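Local structure of 2-oxoglutarate-dependent dioxygenase tropC (Talaromyces stipitatus, 6XJJ) at residues A[196-199]-A[200-204]. The protein acts as an iron- and 2-oxoglutarate-dependent dioxygenase in the biosynthesis of fungal tropolones, binding one iron ion per subunit. Residues are numbered along the deposited sequence; the frame is centred on the assembly and turned at random.
Sequences LGQG and IHKAF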
loop_
_atom_site.group_PDB
_atom_site.type_symbol
_atom_site.label_atom_id
_atom_site.label_comp_id
_atom_site.label_asym_id
_atom_site.label_seq_id
_atom_site.Cartn_x
_atom_site.Cartn_y
_atom_site.Cartn_z
ATOM N N LEU A 196 9.073 1.319 13.326
ATOM C CA LEU A 196 9.352 -0.116 13.321
ATOM C C LEU A 196 10.776 -0.399 13.786
ATOM O O LEU A 196 11.006 -1.280 14.624
ATOM C CB LEU A 196 9.113 -0.684 11.918
ATOM C CG LEU A 196 7.656 -0.684 11.441
ATOM C CD1 LEU A 196 7.538 -1.003 9.958
ATOM C CD2 LEU A 196 6.829 -1.678 12.243
ATOM N N GLY A 197 11.750 0.339 13.248
ATOM C CA GLY A 197 13.124 0.179 13.698
ATOM C C GLY A 197 13.268 0.352 15.198
ATOM O O GLY A 197 14.026 -0.372 15.849
ATOM N N GLN A 198 12.542 1.314 15.769
ATOM C CA GLN A 198 12.580 1.526 17.213
ATOM C C GLN A 198 11.957 0.356 17.964
ATOM O O GLN A 198 12.456 -0.046 19.022
ATOM C CB GLN A 198 11.874 2.841 17.551
ATOM C CG GLN A 198 11.859 3.230 19.022
ATOM C CD GLN A 198 13.247 3.338 19.628
ATOM O OE1 GLN A 198 14.153 3.931 19.038
ATOM N NE2 GLN A 198 13.397 2.833 20.849
ATOM N N GLY A 199 10.866 -0.208 17.441
ATOM C CA GLY A 199 10.327 -1.423 18.026
ATOM C C GLY A 199 11.295 -2.589 17.959
ATOM O O GLY A 199 11.299 -3.448 18.845
ATOM N N ILE A 200 12.128 -2.638 16.917
ATOM C CA ILE A 200 13.186 -3.643 16.856
ATOM C C ILE A 200 14.220 -3.391 17.949
ATOM O O ILE A 200 14.628 -4.316 18.663
ATOM C CB ILE A 200 13.828 -3.660 15.455
ATOM C CG1 ILE A 200 12.799 -4.086 14.399
ATOM C CG2 ILE A 200 15.048 -4.555 15.421
ATOM C CD1 ILE A 200 12.219 -5.476 14.605
ATOM N N HIS A 201 14.670 -2.140 18.086
ATOM C CA HIS A 201 15.574 -1.787 19.177
ATOM C C HIS A 201 15.056 -2.294 20.515
ATOM O O HIS A 201 15.795 -2.920 21.283
ATOM C CB HIS A 201 15.759 -0.270 19.236
ATOM C CG HIS A 201 16.523 0.185 20.438
ATOM N ND1 HIS A 201 17.867 -0.067 20.599
ATOM C CD2 HIS A 201 16.117 0.808 21.571
ATOM C CE1 HIS A 201 18.267 0.416 21.761
ATOM N NE2 HIS A 201 17.223 0.947 22.373
ATOM N N LYS A 202 13.784 -2.017 20.817
ATOM C CA LYS A 202 13.222 -2.432 22.097
ATOM C C LYS A 202 13.139 -3.947 22.197
ATOM O O LYS A 202 13.356 -4.514 23.273
ATOM C CB LYS A 202 11.841 -1.810 22.293
ATOM C CG LYS A 202 11.864 -0.319 22.574
ATOM C CD LYS A 202 10.466 0.236 22.794
ATOM C CE LYS A 202 9.852 -0.228 24.096
ATOM N NZ LYS A 202 10.576 0.245 25.300
ATOM N N ALA A 203 12.837 -4.621 21.086
ATOM C CA ALA A 203 12.645 -6.067 21.127
ATOM C C ALA A 203 13.972 -6.803 21.239
ATOM O O ALA A 203 14.141 -7.652 22.121
ATOM C CB ALA A 203 11.882 -6.546 19.889
ATOM N N PHE A 204 14.932 -6.484 20.370
ATOM C CA PHE A 204 16.124 -7.304 20.231
ATOM C C PHE A 204 17.419 -6.531 20.432
ATOM O O PHE A 204 18.497 -7.129 20.325
ATOM C CB PHE A 204 16.150 -7.978 18.853
ATOM C CG PHE A 204 14.868 -8.677 18.497
ATOM C CD1 PHE A 204 14.460 -9.811 19.176
ATOM C CD2 PHE A 204 14.095 -8.224 17.441
ATOM C CE1 PHE A 204 13.278 -10.453 18.836
ATOM C CE2 PHE A 204 12.922 -8.867 17.092
ATOM C CZ PHE A 204 12.512 -9.980 17.788
#
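Ile200 N donates a hydrogen bond to Leu196 O at 2.9 Å, and the next three residues repeat this pairing of the amide of residue i+4 with the carbonyl of residue i. His201 N bonds to Gly197 O with an N-H...O angle of 166°, Lys202 N reaches Gln198 O at 3.0 Å, and Ala203 N completes the set on Gly199 O. Leu196 O also accepts a hydrogen bond from Tyr297 OH, tying this turn to the loop beside it.

The side chains of Gln198 and His201 extend in a common direction, with the amide and ring planes 58° apart. CG of Gln198 lies anti to the backbone N (chi1 -178°) and the chain then bends at chi2, which brings Gln198 NE2 to 3.5 Å from His201 CD2, approaching the ring obliquely. The imidazole has its polar partner past the helix, ND1 bonding to His206 O. Gln198 NE2 also packs 3.9 Å from Lys202 CG. Ala203 CB sits over the centre of the Phe204 ring, 3.7 Å above its plane; Tyr296 meets that ring edge-to-face, while Val63, Asn60 and Arg67 of helix 56-72 adjoin the Gln198-Lys202-Ala203 side. Such bonding defines an alpha-helix, here the C-terminal end of helix 171-204, away from the iron site.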